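Local coordinates for protein malyl-CoA lyase/beta-methylmalyl-CoA lyase (Methylobacterium extorquens, PDB 5UGR) that is a magnesium-binding enzyme of the HpcH/HpaI aldolase/citrate lyase family, built on a TIM barrel and assembled from six copies of the chain, at residues 212-217 and 248-253; 7-12 and 157-162. All blocks are in the same frame, centred on the assembly; numbering follows the deposited sequence.

Contact 2 comes first along the chain: it ties the loop 7-12 to strand 158-163, and both its segments are passed before contact 1 begins at residue 212. Contact 1 sets helix 207-220 against the turn that leads into strand 252-255. Their centres lie about 12 Å apart, and both reach the same closed eight-stranded parallel barrel, at its sixth and eighth strands. Met213 and Cys217 of contact 1 pack on Met161 of contact 2, while Lys317 of helix 305-322 bonds to Glu251 in one and to Arg12 O in the other. The apolar packing of contact 1 thus adjoins the Arg12-Glu159 salt bridge near the start of strand 158-163.

Contact 1: residues 212-217 and 248-253; sequences RMLVAC and LGFEGK
Leu214 and Met213 of helix 207-220 make the apolar part of this contact, and Phe250 receives both. Leu214 CB comes within 3.9 Å of Phe250 CE1, and Met213 CE lies 3.7 Å from Phe250 CE2, so the two side chains reach the ring obliquely at CE1 and CE2, the atoms on either side of CZ. The Met213 side chain crosses that of Phe250 at about a right angle; its chain is bent at the last torsion (chi3 81°), which places CE beside the ring. A further apolar touch joins Leu214 CD2 to Leu248 CB at 4.1 Å.

The remaining contacts are of side chain on backbone. Leu214 CG stands anti to its backbone N (chi1 172°), and the two methyls beyond it divide the turn between them: CD2 lies 3.3 Å from Leu248 O, a close approach, and CD1 lies 3.7 Å from Gly249 C. Gly249, the first residue past helix 235-248, closes it with a Schellman motif at positive phi (122°), and the absence of a side chain there lets CD1 rest on its main chain. This turn belongs to the beta-alpha-beta crossover from strand 223-226 through helix 235-248 to strand 252-255, the repeating connection of a TIM barrel, and helix 207-220 flanks it on the outside of the barrel.

No hydrogen bond spans the two segments. Polar groups of the turn find partners elsewhere: Gly249 O accepts a bond from Arg218 NH2, and Glu251 forms salt bridges with Lys317 and with Arg173 of the second subunit. Thr172 of that same subunit packs on Leu214, which places this buried contact next to a subunit interface.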
loop_
_atom_site.group_PDB
_atom_site.type_symbol
_atom_site.label_atom_id
_atom_site.label_comp_id
_atom_site.label_asym_id
_atom_site.label_seq_id
_atom_site.Cartn_x
_atom_site.Cartn_y
_atom_site.Cartn_z
ATOM N N ARG A 212 1.620 -21.532 3.732
ATOM C CA ARG A 212 1.563 -20.144 3.239
ATOM C C ARG A 212 1.645 -20.089 1.744
ATOM O O ARG A 212 0.887 -19.329 1.115
ATOM C CB ARG A 212 2.629 -19.275 3.883
ATOM C CG ARG A 212 2.404 -17.787 3.581
ATOM C CD ARG A 212 3.382 -16.928 4.374
ATOM N NE ARG A 212 3.288 -15.559 3.910
ATOM C CZ ARG A 212 4.058 -14.582 4.317
ATOM N NH1 ARG A 212 5.032 -14.807 5.222
ATOM N NH2 ARG A 212 3.927 -13.404 3.722
ATOM N N MET A 213 2.547 -20.876 1.166
ATOM C CA MET A 213 2.607 -20.902 -0.300
ATOM C C MET A 213 1.358 -21.468 -0.943
ATOM O O MET A 213 0.876 -20.908 -1.944
ATOM C CB MET A 213 3.847 -21.678 -0.776
ATOM C CG MET A 213 4.194 -21.445 -2.239
ATOM S SD MET A 213 5.384 -22.587 -2.935
ATOM C CE MET A 213 4.278 -23.950 -3.274
ATOM N N LEU A 214 0.815 -22.519 -0.339
ATOM C CA LEU A 214 -0.452 -23.096 -0.798
ATOM C C LEU A 214 -1.570 -22.057 -0.848
ATOM O O LEU A 214 -2.308 -21.954 -1.837
ATOM C CB LEU A 214 -0.849 -24.246 0.102
ATOM C CG LEU A 214 -2.259 -24.848 -0.115
ATOM C CD1 LEU A 214 -2.228 -25.841 -1.214
ATOM C CD2 LEU A 214 -2.819 -25.375 1.151
ATOM N N VAL A 215 -1.734 -21.307 0.239
ATOM C CA VAL A 215 -2.798 -20.305 0.314
ATOM C C VAL A 215 -2.600 -19.252 -0.790
ATOM O O VAL A 215 -3.580 -18.875 -1.485
ATOM C CB VAL A 215 -2.918 -19.704 1.728
ATOM C CG1 VAL A 215 -3.764 -18.398 1.709
ATOM C CG2 VAL A 215 -3.473 -20.746 2.671
ATOM N N ALA A 216 -1.367 -18.817 -1.014
ATOM C CA ALA A 216 -1.136 -17.834 -2.064
ATOM C C ALA A 216 -1.556 -18.421 -3.416
ATOM O O ALA A 216 -2.164 -17.743 -4.262
ATOM C CB ALA A 216 0.330 -17.423 -2.083
ATOM N N CYS A 217 -1.112 -19.639 -3.694
ATOM C CA CYS A 217 -1.477 -20.284 -4.961
ATOM C C CYS A 217 -2.959 -20.453 -5.155
ATOM O O CYS A 217 -3.514 -20.128 -6.216
ATOM C CB CYS A 217 -0.807 -21.678 -5.037
ATOM S SG CYS A 217 0.983 -21.611 -5.359
ATOM N N LEU A 248 -2.882 -31.430 1.961
ATOM C CA LEU A 248 -3.156 -29.973 2.039
ATOM C C LEU A 248 -3.792 -29.376 0.804
ATOM O O LEU A 248 -4.363 -28.274 0.839
ATOM C CB LEU A 248 -1.899 -29.201 2.228
ATOM C CG LEU A 248 -1.135 -29.343 3.451
ATOM C CD1 LEU A 248 0.166 -28.516 3.367
ATOM C CD2 LEU A 248 -1.982 -28.919 4.681
ATOM N N GLY A 249 -3.561 -30.025 -0.342
ATOM C CA GLY A 249 -3.975 -29.453 -1.620
ATOM C C GLY A 249 -2.873 -29.232 -2.632
ATOM O O GLY A 249 -3.138 -28.613 -3.676
ATOM N N PHE A 250 -1.633 -29.637 -2.332
ATOM C CA PHE A 250 -0.598 -29.537 -3.366
ATOM C C PHE A 250 -0.931 -30.466 -4.537
ATOM O O PHE A 250 -1.555 -31.523 -4.351
ATOM C CB PHE A 250 0.772 -29.933 -2.829
ATOM C CG PHE A 250 1.504 -28.845 -2.067
ATOM C CD1 PHE A 250 0.982 -28.293 -0.888
ATOM C CD2 PHE A 250 2.641 -28.293 -2.598
ATOM C CE1 PHE A 250 1.634 -27.248 -0.228
ATOM C CE2 PHE A 250 3.299 -27.274 -1.944
ATOM C CZ PHE A 250 2.789 -26.743 -0.756
ATOM N N GLU A 251 -0.495 -30.056 -5.721
ATOM C CA GLU A 251 -0.853 -30.719 -6.964
ATOM C C GLU A 251 0.224 -31.585 -7.547
ATOM O O GLU A 251 -0.073 -32.376 -8.450
ATOM C CB GLU A 251 -1.174 -29.548 -7.959
ATOM C CG GLU A 251 -1.701 -29.910 -9.228
ATOM C CD GLU A 251 -2.376 -28.727 -9.874
ATOM O OE1 GLU A 251 -2.433 -28.854 -11.096
ATOM O OE2 GLU A 251 -2.875 -27.830 -9.105
ATOM N N GLY A 252 1.476 -31.427 -7.077
ATOM C CA GLY A 252 2.583 -32.245 -7.577
ATOM C C GLY A 252 3.835 -32.042 -6.791
ATOM O O GLY A 252 3.859 -31.249 -5.827
ATOM N N LYS A 253 4.882 -32.790 -7.168
ATOM C CA LYS A 253 6.154 -32.756 -6.453
ATOM C C LYS A 253 7.295 -33.025 -7.419
ATOM O O LYS A 253 7.155 -33.742 -8.453
ATOM C CB LYS A 253 6.197 -33.786 -5.317
ATOM C CG LYS A 253 7.401 -33.729 -4.380
ATOM C CD LYS A 253 7.246 -34.598 -3.154
ATOM C CE LYS A 253 8.484 -34.640 -2.286
ATOM N NZ LYS A 253 8.895 -33.273 -1.878
#

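Contact 2: residues 7-12 and 157-162; sequences QQATPR and RLEAMS
Arg12 grips Glu159 side-on, with two nitrogens each holding one carboxylate oxygen. Arg12 NE donates to Glu159 OE2 over 2.7 Å, and Arg12 NH2 to Glu159 OE1 over 2.9 Å; the second bond is nearly straight at 171°, the first somewhat more bent. Both oxygens use their syn lone pairs, and the guanidinium and carboxylate planes are only 5° apart, so the paired bonds fix the rotation of each flat group against the other. The side chains as a whole nevertheless cross at about a right angle. Glu159 CG lies anti to its carbonyl carbon (chi1 -54°), and the extended chain beyond it carries the carboxylate to the edge of the guanidinium.

Two smaller side chains also touch the strand residues. Thr10 crosses Glu159 obliquely, its CB 3.9 Å from Glu159 CD. Ala9 points its methyl at the start of the strand: CB is 3.7 Å from Glu159 CA and 3.8 Å from Leu158 O. Ala9 and Glu159 are also the residues whose CA atoms lie nearest across the contact.

Glu159 OE2 is shared with Arg223, so two arginines probably stabilise its negative charge. The backbone of Glu159 bonds to Phe135 and Arg223, in the barrel strands that flank its own, 134-139 and 223-226, while the backbone of Ala9 bonds to that of Gly221 just after helix 207-220; the loop leading to strand 16-21 is thereby fastened at the N-terminal ends of the barrel strands.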
loop_
_atom_site.group_PDB
_atom_site.type_symbol
_atom_site.label_atom_id
_atom_site.label_comp_id
_atom_site.label_asym_id
_atom_site.label_seq_id
_atom_site.Cartn_x
_atom_site.Cartn_y
_atom_site.Cartn_z
ATOM N N GLN A 7 -9.170 -15.474 -12.167
ATOM C CA GLN A 7 -9.099 -16.455 -13.245
ATOM C C GLN A 7 -8.009 -17.532 -12.994
ATOM O O GLN A 7 -6.934 -17.165 -12.603
ATOM C CB GLN A 7 -8.795 -15.727 -14.523
ATOM C CG GLN A 7 -8.882 -16.610 -15.751
ATOM C CD GLN A 7 -8.707 -15.770 -16.984
ATOM O OE1 GLN A 7 -9.336 -14.725 -17.116
ATOM N NE2 GLN A 7 -7.835 -16.183 -17.866
ATOM N N GLN A 8 -8.351 -18.811 -13.139
ATOM C CA GLN A 8 -7.411 -19.872 -12.981
ATOM C C GLN A 8 -6.329 -19.770 -14.109
ATOM O O GLN A 8 -6.574 -19.397 -15.250
ATOM C CB GLN A 8 -8.047 -21.280 -12.977
ATOM C CG GLN A 8 -8.965 -21.572 -11.764
ATOM C CD GLN A 8 -8.265 -21.710 -10.420
ATOM O OE1 GLN A 8 -8.628 -21.060 -9.468
ATOM N NE2 GLN A 8 -7.261 -22.560 -10.353
ATOM N N ALA A 9 -5.120 -20.115 -13.729
ATOM C CA ALA A 9 -4.066 -20.297 -14.718
ATOM C C ALA A 9 -4.387 -21.417 -15.684
ATOM O O ALA A 9 -5.133 -22.345 -15.396
ATOM C CB ALA A 9 -2.731 -20.556 -14.032
ATOM N N THR A 10 -3.674 -21.394 -16.792
ATOM C CA THR A 10 -3.694 -22.467 -17.770
ATOM C C THR A 10 -3.643 -23.818 -17.101
ATOM O O THR A 10 -2.678 -24.049 -16.351
ATOM C CB THR A 10 -2.393 -22.308 -18.642
ATOM O OG1 THR A 10 -2.422 -21.010 -19.304
ATOM C CG2 THR A 10 -2.370 -23.332 -19.687
ATOM N N PRO A 11 -4.614 -24.733 -17.347
ATOM C CA PRO A 11 -4.741 -25.949 -16.505
ATOM C C PRO A 11 -3.930 -27.204 -16.943
ATOM O O PRO A 11 -4.516 -28.146 -17.480
ATOM C CB PRO A 11 -6.251 -26.236 -16.542
ATOM C CG PRO A 11 -6.699 -25.724 -17.876
ATOM C CD PRO A 11 -5.764 -24.582 -18.253
ATOM N N ARG A 12 -2.662 -27.273 -16.598
ATOM C CA ARG A 12 -1.763 -28.380 -17.002
ATOM C C ARG A 12 -1.737 -29.438 -15.939
ATOM O O ARG A 12 -1.857 -29.147 -14.736
ATOM C CB ARG A 12 -0.345 -27.887 -17.197
ATOM C CG ARG A 12 -0.202 -26.670 -18.110
ATOM C CD ARG A 12 1.241 -26.303 -18.389
ATOM N NE ARG A 12 1.375 -24.972 -18.961
ATOM C CZ ARG A 12 1.773 -24.681 -20.196
ATOM N NH1 ARG A 12 1.954 -25.623 -21.151
ATOM N NH2 ARG A 12 1.942 -23.428 -20.497
ATOM N N ARG A 157 1.288 -14.501 -17.024
ATOM C CA ARG A 157 1.941 -15.759 -17.363
ATOM C C ARG A 157 2.086 -16.721 -16.248
ATOM O O ARG A 157 2.398 -17.883 -16.483
ATOM C CB ARG A 157 3.325 -15.543 -17.964
ATOM C CG ARG A 157 3.406 -14.666 -19.198
ATOM C CD ARG A 157 4.844 -14.525 -19.668
ATOM N NE ARG A 157 4.985 -13.651 -20.796
ATOM C CZ ARG A 157 4.934 -14.013 -22.079
ATOM N NH1 ARG A 157 4.784 -15.282 -22.436
ATOM N NH2 ARG A 157 5.071 -13.069 -23.003
ATOM N N LEU A 158 1.953 -16.244 -14.996
ATOM C CA LEU A 158 2.258 -17.088 -13.868
ATOM C C LEU A 158 1.220 -18.188 -13.714
ATOM O O LEU A 158 0.008 -17.935 -13.706
ATOM C CB LEU A 158 2.350 -16.245 -12.579
ATOM C CG LEU A 158 2.865 -16.958 -11.333
ATOM C CD1 LEU A 158 4.239 -17.549 -11.565
ATOM C CD2 LEU A 158 2.927 -15.949 -10.170
ATOM N N GLU A 159 1.714 -19.416 -13.610
ATOM C CA GLU A 159 0.909 -20.618 -13.481
ATOM C C GLU A 159 1.095 -21.446 -12.226
ATOM O O GLU A 159 0.174 -22.199 -11.866
ATOM C CB GLU A 159 1.145 -21.592 -14.648
ATOM C CG GLU A 159 0.949 -20.994 -16.017
ATOM C CD GLU A 159 1.143 -22.026 -17.141
ATOM O OE1 GLU A 159 1.405 -21.567 -18.289
ATOM O OE2 GLU A 159 1.042 -23.251 -16.849
ATOM N N ALA A 160 2.234 -21.330 -11.549
ATOM C CA ALA A 160 2.616 -22.334 -10.537
ATOM C C ALA A 160 3.723 -21.770 -9.666
ATOM O O ALA A 160 4.503 -20.921 -10.117
ATOM C CB ALA A 160 3.111 -23.590 -11.233
ATOM N N MET A 161 3.794 -22.280 -8.433
ATOM C CA MET A 161 4.903 -21.980 -7.525
ATOM C C MET A 161 5.430 -23.306 -6.991
ATOM O O MET A 161 4.624 -24.179 -6.613
ATOM C CB MET A 161 4.471 -21.095 -6.335
ATOM C CG MET A 161 3.555 -19.933 -6.660
ATOM S SD MET A 161 3.139 -18.867 -5.236
ATOM C CE MET A 161 3.912 -17.429 -5.925
ATOM N N SER A 162 6.775 -23.420 -6.965
ATOM C CA SER A 162 7.412 -24.558 -6.336
ATOM C C SER A 162 8.066 -24.133 -5.023
ATOM O O SER A 162 8.721 -23.095 -4.992
ATOM C CB SER A 162 8.499 -25.157 -7.222
ATOM O OG SER A 162 7.973 -25.933 -8.308
#